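Local coordinates for protein dihydropteridine reductase (Caenorhabditis elegans, PDB 1OOE) that probably reduces quinonoid dihydrobiopterin to tetrahydrobiopterin with NADH or NADPH, working as a homodimeric member of the short-chain dehydrogenase/reductase family, at residues 20-25 against 201-206; 171-176 against 222-227; 177-182 against 193-198. One frame throughout, in Å; residues are numbered along the deposited sequence.

Contact 1: residues 20-25 against 201-206; sequences LEFFKK and ISEHLL
The axes of segments 20-25 and 201-206, on helices 14-25 and 198-210, approach to 9.7 Å and cross at -49°, and two phenylalanines bridge them. The apolar side-chain contacts centre on L206, whose branched end divides between the two rings. Its CD2 meets CE2 of F22 at 3.7 Å, while its CD1 lies 4.0 Å from CE2 of F23. F22 swings CG anti to its backbone N (chi1 -170°), which carries the ring across to the other helix. There CD2 rests 3.6 Å from CB of S202, a residue small enough to be approached closely, and CZ meets the CG methylene of E203 at 3.8 Å. F23, with CG beside its own N, brings CE1 to within 3.9 Å of CB of L205, which sits at the ring edge.

Other contacts set ring carbons against backbone. CE2 of F22 lies 3.5 Å from O of S202, and CZ of F23 is 3.6 Å from N of L206. That carbonyl and that amide already bond to each other within their helix. F23 also meets Y28 and F77, toward the sheet. No hydrogen bond joins the two segments, which rely on apolar burial and van der Waals contact.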
loop_
_atom_site.group_PDB
_atom_site.type_symbol
_atom_site.label_atom_id
_atom_site.label_comp_id
_atom_site.label_asym_id
_atom_site.label_seq_id
_atom_site.Cartn_x
_atom_site.Cartn_y
_atom_site.Cartn_z
ATOM N N LEU A 20 17.873 19.903 -4.420
ATOM C CA LEU A 20 18.099 20.467 -5.746
ATOM C C LEU A 20 19.193 21.533 -5.708
ATOM O O LEU A 20 20.122 21.512 -6.517
ATOM C CB LEU A 20 16.792 21.060 -6.288
ATOM C CG LEU A 20 16.775 21.588 -7.728
ATOM C CD1 LEU A 20 15.338 21.601 -8.253
ATOM C CD2 LEU A 20 17.384 22.978 -7.781
ATOM N N GLU A 21 19.091 22.459 -4.760
ATOM C CA GLU A 21 20.088 23.517 -4.633
ATOM C C GLU A 21 21.477 22.958 -4.330
ATOM O O GLU A 21 22.477 23.420 -4.884
ATOM C CB GLU A 21 19.690 24.497 -3.525
ATOM C CG GLU A 21 18.492 25.378 -3.844
ATOM C CD GLU A 21 18.697 26.215 -5.093
ATOM O OE1 GLU A 21 19.860 26.562 -5.395
ATOM O OE2 GLU A 21 17.693 26.538 -5.764
ATOM N N PHE A 22 21.536 21.963 -3.452
ATOM C CA PHE A 22 22.805 21.362 -3.065
ATOM C C PHE A 22 23.529 20.684 -4.228
ATOM O O PHE A 22 24.731 20.875 -4.408
ATOM C CB PHE A 22 22.588 20.356 -1.935
ATOM C CG PHE A 22 23.860 19.870 -1.305
ATOM C CD1 PHE A 22 24.634 20.724 -0.525
ATOM C CD2 PHE A 22 24.288 18.562 -1.493
ATOM C CE1 PHE A 22 25.818 20.280 0.061
ATOM C CE2 PHE A 22 25.473 18.107 -0.912
ATOM C CZ PHE A 22 26.237 18.966 -0.134
ATOM N N PHE A 23 22.810 19.888 -5.015
ATOM C CA PHE A 23 23.447 19.217 -6.144
ATOM C C PHE A 23 23.878 20.219 -7.205
ATOM O O PHE A 23 24.920 20.053 -7.842
ATOM C CB PHE A 23 22.517 18.161 -6.753
ATOM C CG PHE A 23 22.597 16.824 -6.066
ATOM C CD1 PHE A 23 22.055 16.643 -4.796
ATOM C CD2 PHE A 23 23.262 15.757 -6.668
ATOM C CE1 PHE A 23 22.177 15.419 -4.133
ATOM C CE2 PHE A 23 23.390 14.533 -6.015
ATOM C CZ PHE A 23 22.845 14.363 -4.742
ATOM N N LYS A 24 23.074 21.260 -7.388
ATOM C CA LYS A 24 23.383 22.301 -8.360
ATOM C C LYS A 24 24.687 22.985 -7.956
ATOM O O LYS A 24 25.563 23.230 -8.791
ATOM C CB LYS A 24 22.249 23.325 -8.399
ATOM C CG LYS A 24 22.372 24.370 -9.491
ATOM C CD LYS A 24 21.235 25.382 -9.394
ATOM C CE LYS A 24 21.325 26.428 -10.491
ATOM N NZ LYS A 24 20.249 27.450 -10.376
ATOM N N LYS A 25 24.818 23.288 -6.667
ATOM C CA LYS A 25 26.020 23.939 -6.160
ATOM C C LYS A 25 27.237 23.044 -6.362
ATOM O O LYS A 25 28.365 23.528 -6.483
ATOM C CB LYS A 25 25.863 24.264 -4.670
ATOM C CG LYS A 25 27.104 24.895 -4.042
ATOM C CD LYS A 25 26.934 25.121 -2.544
ATOM C CE LYS A 25 25.837 26.131 -2.250
ATOM N NZ LYS A 25 26.112 27.453 -2.883
ATOM N N ILE A 201 20.761 15.253 4.988
ATOM C CA ILE A 201 20.199 14.420 3.931
ATOM C C ILE A 201 20.855 14.706 2.580
ATOM O O ILE A 201 21.278 13.780 1.881
ATOM C CB ILE A 201 18.666 14.640 3.808
ATOM C CG1 ILE A 201 17.988 14.326 5.147
ATOM C CG2 ILE A 201 18.099 13.765 2.699
ATOM C CD1 ILE A 201 18.159 12.899 5.607
ATOM N N SER A 202 20.946 15.982 2.212
ATOM C CA SER A 202 21.549 16.357 0.936
ATOM C C SER A 202 22.980 15.844 0.851
ATOM O O SER A 202 23.402 15.328 -0.185
ATOM C CB SER A 202 21.535 17.880 0.759
ATOM O OG SER A 202 20.210 18.381 0.773
ATOM N N GLU A 203 23.717 15.989 1.947
ATOM C CA GLU A 203 25.099 15.532 2.001
ATOM C C GLU A 203 25.200 14.023 1.803
ATOM O O GLU A 203 26.074 13.546 1.072
ATOM C CB GLU A 203 25.735 15.941 3.333
ATOM C CG GLU A 203 26.213 17.387 3.354
ATOM C CD GLU A 203 26.496 17.893 4.756
ATOM O OE1 GLU A 203 26.941 17.091 5.602
ATOM O OE2 GLU A 203 26.284 19.097 5.008
ATOM N N HIS A 204 24.311 13.262 2.436
ATOM C CA HIS A 204 24.367 11.817 2.267
ATOM C C HIS A 204 23.962 11.388 0.866
ATOM O O HIS A 204 24.518 10.432 0.325
ATOM C CB HIS A 204 23.517 11.101 3.321
ATOM C CG HIS A 204 24.220 10.930 4.632
ATOM N ND1 HIS A 204 24.436 11.976 5.503
ATOM C CD2 HIS A 204 24.806 9.845 5.192
ATOM C CE1 HIS A 204 25.126 11.542 6.544
ATOM N NE2 HIS A 204 25.364 10.253 6.380
ATOM N N LEU A 205 23.006 12.087 0.262
ATOM C CA LEU A 205 22.612 11.721 -1.093
ATOM C C LEU A 205 23.788 11.928 -2.048
ATOM O O LEU A 205 24.035 11.095 -2.922
ATOM C CB LEU A 205 21.407 12.540 -1.557
ATOM C CG LEU A 205 20.063 12.203 -0.903
ATOM C CD1 LEU A 205 19.000 13.176 -1.391
ATOM C CD2 LEU A 205 19.673 10.767 -1.234
ATOM N N LEU A 206 24.520 13.026 -1.888
ATOM C CA LEU A 206 25.670 13.273 -2.762
ATOM C C LEU A 206 26.727 12.187 -2.546
ATOM O O LEU A 206 27.320 11.689 -3.508
ATOM C CB LEU A 206 26.277 14.661 -2.502
ATOM C CG LEU A 206 27.510 15.032 -3.343
ATOM C CD1 LEU A 206 27.163 14.972 -4.823
ATOM C CD2 LEU A 206 27.994 16.424 -2.968
#

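Contact 2: residues 171-176 against 222-227; sequences LTIMPV and LKITTE
Strands 169-175 and 221-227 are parallel neighbours in the Rossmann-type sheet of the short-chain dehydrogenases, joined by a beta-alpha-beta crossover that includes helix 198-210. L222, I224 and M174 bury the most surface.

L222 is gripped at both ends of its backbone. Its N donates almost straight to O of T172 (2.8 Å, 173°), and its O accepts from N of M174 at 2.7 Å, a short bond though bent to 143°. Its side chain lies on the helix-covered face, where CD1 meets CB of L171 at 4.3 Å and W208 packs against both leucines.

I224 shares that face with I173 and P175. Its CD1 reaches back to CB of I173 at 4.2 Å, and F200 of helix 198-210 packs over it; a beta-branched residue suits a strand pressed under a helix. N of I224 bonds to O of M174 at 3.0 Å, approaching 56° out of the carbonyl plane. O of I224 takes N of V176 at 3.1 Å, so P175, lacking an N-H, sits where this pairing asks for none.

M174 turns to the other face with K223. Its flexible chain is extended through CG and then bends at the sulfur, folding the methyl over the neighbouring strand, so that CE lies 4.1 Å from CB of K223.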
loop_
_atom_site.group_PDB
_atom_site.type_symbol
_atom_site.label_atom_id
_atom_site.label_comp_id
_atom_site.label_asym_id
_atom_site.label_seq_id
_atom_site.Cartn_x
_atom_site.Cartn_y
_atom_site.Cartn_z
ATOM N N LEU A 171 17.431 3.140 -1.880
ATOM C CA LEU A 171 17.515 3.451 -0.453
ATOM C C LEU A 171 16.279 4.263 -0.081
ATOM O O LEU A 171 15.893 5.179 -0.805
ATOM C CB LEU A 171 18.788 4.254 -0.148
ATOM C CG LEU A 171 20.121 3.550 -0.434
ATOM C CD1 LEU A 171 21.274 4.483 -0.086
ATOM C CD2 LEU A 171 20.210 2.255 0.371
ATOM N N THR A 172 15.658 3.926 1.048
ATOM C CA THR A 172 14.443 4.614 1.481
ATOM C C THR A 172 14.655 5.255 2.855
ATOM O O THR A 172 14.920 4.564 3.834
ATOM C CB THR A 172 13.262 3.612 1.505
ATOM O OG1 THR A 172 12.972 3.200 0.161
ATOM C CG2 THR A 172 12.015 4.241 2.106
ATOM N N ILE A 173 14.546 6.583 2.918
ATOM C CA ILE A 173 14.771 7.302 4.171
ATOM C C ILE A 173 13.529 7.473 5.041
ATOM O O ILE A 173 12.417 7.611 4.538
ATOM C CB ILE A 173 15.388 8.699 3.913
ATOM C CG1 ILE A 173 14.418 9.579 3.122
ATOM C CG2 ILE A 173 16.697 8.553 3.141
ATOM C CD1 ILE A 173 14.907 11.008 2.925
ATOM N N MET A 174 13.738 7.468 6.356
ATOM C CA MET A 174 12.650 7.626 7.319
ATOM C C MET A 174 13.073 8.559 8.457
ATOM O O MET A 174 13.368 8.114 9.569
ATOM C CB MET A 174 12.235 6.263 7.894
ATOM C CG MET A 174 11.867 5.212 6.843
ATOM S SD MET A 174 11.235 3.664 7.540
ATOM C CE MET A 174 12.666 3.113 8.521
ATOM N N PRO A 175 13.129 9.870 8.185
ATOM C CA PRO A 175 13.523 10.805 9.242
ATOM C C PRO A 175 12.391 11.016 10.251
ATOM O O PRO A 175 11.227 11.131 9.875
ATOM C CB PRO A 175 13.862 12.074 8.469
ATOM C CG PRO A 175 12.926 12.013 7.303
ATOM C CD PRO A 175 12.982 10.560 6.890
ATOM N N VAL A 176 12.740 11.053 11.532
ATOM C CA VAL A 176 11.752 11.255 12.589
ATOM C C VAL A 176 11.292 12.714 12.627
ATOM O O VAL A 176 10.094 12.993 12.699
ATOM C CB VAL A 176 12.337 10.848 13.964
ATOM C CG1 VAL A 176 11.369 11.214 15.083
ATOM C CG2 VAL A 176 12.612 9.347 13.976
ATOM N N LEU A 222 16.006 3.286 6.107
ATOM C CA LEU A 222 16.892 4.055 6.980
ATOM C C LEU A 222 16.235 5.063 7.915
ATOM O O LEU A 222 15.829 6.141 7.486
ATOM C CB LEU A 222 17.923 4.778 6.108
ATOM C CG LEU A 222 18.626 3.876 5.083
ATOM C CD1 LEU A 222 19.386 4.730 4.068
ATOM C CD2 LEU A 222 19.568 2.915 5.793
ATOM N N LYS A 223 16.153 4.716 9.197
ATOM C CA LYS A 223 15.560 5.617 10.181
ATOM C C LYS A 223 16.619 6.644 10.576
ATOM O O LYS A 223 17.729 6.290 10.978
ATOM C CB LYS A 223 15.090 4.829 11.408
ATOM C CG LYS A 223 14.333 5.660 12.435
ATOM C CD LYS A 223 13.773 4.767 13.530
ATOM C CE LYS A 223 13.008 5.557 14.580
ATOM N NZ LYS A 223 12.440 4.647 15.615
ATOM N N ILE A 224 16.272 7.920 10.459
ATOM C CA ILE A 224 17.209 8.982 10.770
ATOM C C ILE A 224 16.780 9.760 12.005
ATOM O O ILE A 224 15.687 10.325 12.050
ATOM C CB ILE A 224 17.350 9.931 9.570
ATOM C CG1 ILE A 224 17.787 9.118 8.346
ATOM C CG2 ILE A 224 18.363 11.031 9.880
ATOM C CD1 ILE A 224 17.899 9.921 7.068
ATOM N N THR A 225 17.656 9.772 13.004
ATOM C CA THR A 225 17.386 10.458 14.260
ATOM C C THR A 225 18.500 11.430 14.637
ATOM O O THR A 225 19.644 11.296 14.198
ATOM C CB THR A 225 17.212 9.439 15.407
ATOM O OG1 THR A 225 18.382 8.616 15.493
ATOM C CG2 THR A 225 15.999 8.551 15.155
ATOM N N THR A 226 18.156 12.416 15.457
ATOM C CA THR A 226 19.119 13.407 15.911
ATOM C C THR A 226 18.954 13.587 17.416
ATOM O O THR A 226 17.842 13.764 17.906
ATOM C CB THR A 226 18.902 14.767 15.208
ATOM O OG1 THR A 226 18.971 14.587 13.787
ATOM C CG2 THR A 226 19.974 15.769 15.631
ATOM N N GLU A 227 20.064 13.515 18.142
ATOM C CA GLU A 227 20.051 13.675 19.594
ATOM C C GLU A 227 21.319 14.403 20.005
ATOM O O GLU A 227 22.415 14.036 19.580
ATOM C CB GLU A 227 19.991 12.313 20.284
ATOM C CG GLU A 227 19.930 12.399 21.801
ATOM C CD GLU A 227 19.948 11.036 22.462
ATOM O OE1 GLU A 227 19.033 10.230 22.192
ATOM O OE2 GLU A 227 20.879 10.771 23.250
#

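Contact 3: residues 177-182 against 193-198; sequences TLDTPM and SSWTPL
S193 and S194 lead the second segment in, their hydroxyls held locally by D191, and the close meeting with 177-182 begins at W195. With CG beside its backbone N, the indole lies alongside the first segment and offers it both a face and an edge. T177 places its methyl over the face: CG2 stands 3.6 Å from the centroid of the five-membered ring, 14° off the normal, a CH-pi contact that a threonine can make while its hydroxyl points elsewhere. D179 comes to the edge, OD1 lying 3.5 Å from CE3 with the carboxylate turned 64° to the ring. The carboxylate's charge is met by a salt bridge to R184, just as the next residue, T180, N-caps helix 181-186 through OG1 to N of N183. H192 stacks on the tryptophan.

T196 carries the backbone pairing. N of T196 donates to O of T177 at 2.9 Å and 163°, and O of T196 receives N of D179 at 3.0 Å, the two bonds straddling L178 in a single bridge between chains running the same way. OG1 of T196 is hydrogen-bonded, at 2.7 Å, to a water that accepts from N of T177 at 2.9 Å. The threonine hydroxyl thus reaches T177 through the water and probably ties this loop directly to T226 of strand 221-227.

After P197, at the start of helix 198-210, L198 swings its branched end back. CG lies 3.5 Å from O of D179, and CD2 is 4.1 Å from CB of L178; L15 packs against both leucines.

This is the excursion after the sixth strand of the short-chain dehydrogenase fold, a region that in relatives commonly borders the coenzyme and substrate pocket.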
loop_
_atom_site.group_PDB
_atom_site.type_symbol
_atom_site.label_atom_id
_atom_site.label_comp_id
_atom_site.label_asym_id
_atom_site.label_seq_id
_atom_site.Cartn_x
_atom_site.Cartn_y
_atom_site.Cartn_z
ATOM N N THR A 177 12.247 13.640 12.570
ATOM C CA THR A 177 11.941 15.067 12.585
ATOM C C THR A 177 12.920 15.863 11.722
ATOM O O THR A 177 14.125 15.815 11.940
ATOM C CB THR A 177 12.008 15.649 14.015
ATOM O OG1 THR A 177 11.018 15.022 14.843
ATOM C CG2 THR A 177 11.770 17.147 13.986
ATOM N N LEU A 178 12.394 16.596 10.749
ATOM C CA LEU A 178 13.233 17.418 9.880
ATOM C C LEU A 178 13.054 18.875 10.278
ATOM O O LEU A 178 11.976 19.272 10.718
ATOM C CB LEU A 178 12.822 17.258 8.414
ATOM C CG LEU A 178 13.071 15.925 7.714
ATOM C CD1 LEU A 178 12.530 16.006 6.296
ATOM C CD2 LEU A 178 14.559 15.617 7.704
ATOM N N ASP A 179 14.110 19.667 10.126
ATOM C CA ASP A 179 14.037 21.084 10.450
ATOM C C ASP A 179 13.469 21.789 9.225
ATOM O O ASP A 179 14.149 21.930 8.212
ATOM C CB ASP A 179 15.433 21.628 10.771
ATOM C CG ASP A 179 15.413 23.091 11.181
ATOM O OD1 ASP A 179 14.315 23.678 11.256
ATOM O OD2 ASP A 179 16.498 23.654 11.435
ATOM N N THR A 180 12.214 22.214 9.315
ATOM C CA THR A 180 11.552 22.895 8.208
ATOM C C THR A 180 10.883 24.167 8.702
ATOM O O THR A 180 10.650 24.326 9.898
ATOM C CB THR A 180 10.447 22.015 7.584
ATOM O OG1 THR A 180 9.398 21.819 8.541
ATOM C CG2 THR A 180 11.003 20.660 7.172
ATOM N N PRO A 181 10.569 25.094 7.785
ATOM C CA PRO A 181 9.915 26.346 8.172
ATOM C C PRO A 181 8.591 26.086 8.893
ATOM O O PRO A 181 8.253 26.779 9.852
ATOM C CB PRO A 181 9.716 27.053 6.835
ATOM C CG PRO A 181 10.913 26.608 6.054
ATOM C CD PRO A 181 10.956 25.126 6.363
ATOM N N MET A 182 7.843 25.088 8.429
ATOM C CA MET A 182 6.560 24.757 9.044
ATOM C C MET A 182 6.696 24.203 10.458
ATOM O O MET A 182 5.883 24.514 11.329
ATOM C CB MET A 182 5.779 23.760 8.179
ATOM C CG MET A 182 5.072 24.389 6.989
ATOM S SD MET A 182 3.834 25.616 7.475
ATOM C CE MET A 182 4.754 27.147 7.232
ATOM N N SER A 193 17.744 20.305 19.269
ATOM C CA SER A 193 18.873 19.395 19.424
ATOM C C SER A 193 18.480 17.993 18.957
ATOM O O SER A 193 19.315 17.087 18.898
ATOM C CB SER A 193 19.331 19.349 20.884
ATOM O OG SER A 193 18.353 18.739 21.707
ATOM N N SER A 194 17.205 17.818 18.624
ATOM C CA SER A 194 16.715 16.527 18.158
ATOM C C SER A 194 16.130 16.640 16.752
ATOM O O SER A 194 15.469 15.722 16.272
ATOM C CB SER A 194 15.654 15.983 19.118
ATOM O OG SER A 194 14.557 16.872 19.216
ATOM N N TRP A 195 16.377 17.771 16.101
ATOM C CA TRP A 195 15.887 18.013 14.747
ATOM C C TRP A 195 16.985 17.754 13.716
ATOM O O TRP A 195 18.100 18.251 13.856
ATOM C CB TRP A 195 15.404 19.460 14.625
ATOM C CG TRP A 195 14.085 19.722 15.289
ATOM C CD1 TRP A 195 13.525 19.020 16.321
ATOM C CD2 TRP A 195 13.155 20.758 14.957
ATOM N NE1 TRP A 195 12.299 19.551 16.644
ATOM C CE2 TRP A 195 12.048 20.620 15.825
ATOM C CE3 TRP A 195 13.148 21.791 14.009
ATOM C CZ2 TRP A 195 10.943 21.475 15.771
ATOM C CZ3 TRP A 195 12.052 22.641 13.955
ATOM C CH2 TRP A 195 10.963 22.477 14.833
ATOM N N THR A 196 16.667 16.983 12.677
ATOM C CA THR A 196 17.646 16.682 11.636
ATOM C C THR A 196 17.731 17.811 10.608
ATOM O O THR A 196 16.718 18.224 10.041
ATOM C CB THR A 196 17.289 15.371 10.878
ATOM O OG1 THR A 196 17.183 14.285 11.804
ATOM C CG2 THR A 196 18.370 15.035 9.850
ATOM N N PRO A 197 18.944 18.341 10.370
ATOM C CA PRO A 197 19.127 19.420 9.396
ATOM C C PRO A 197 18.925 18.843 8.001
ATOM O O PRO A 197 19.298 17.695 7.743
ATOM C CB PRO A 197 20.578 19.847 9.618
ATOM C CG PRO A 197 20.842 19.471 11.034
ATOM C CD PRO A 197 20.174 18.129 11.146
ATOM N N LEU A 198 18.344 19.625 7.100
ATOM C CA LEU A 198 18.119 19.142 5.743
ATOM C C LEU A 198 19.446 18.818 5.061
ATOM O O LEU A 198 19.526 17.896 4.248
ATOM C CB LEU A 198 17.342 20.181 4.926
ATOM C CG LEU A 198 15.979 20.619 5.488
ATOM C CD1 LEU A 198 15.302 21.564 4.507
ATOM C CD2 LEU A 198 15.099 19.399 5.740
HETATM O O HOH W 1 15.071 12.914 12.808
#

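Contacts 2 and 3 and one side of contact 1 lie on one course of chain, from strand 169-175 to strand 221-227; the other side of contact 1 is helix 14-25. Contact 3 nests inside the connection closed by contact 2, their centres about 12 Å apart, and T226 OG1 probably hydrogen-bonds T196 OG1 at 2.7 Å. Contacts 1 and 2 have centres about 17 Å apart, yet I201 CD1 meets I224 CD1 at 3.3 Å where the helix lies on the sheet. Contacts 1 and 3 adjoin along the chain. S202 and L198 come near a glycine-rich turn that probably belongs to the dinucleotide site, while a buffer, MES, lies about 5 Å from the L222 side chain.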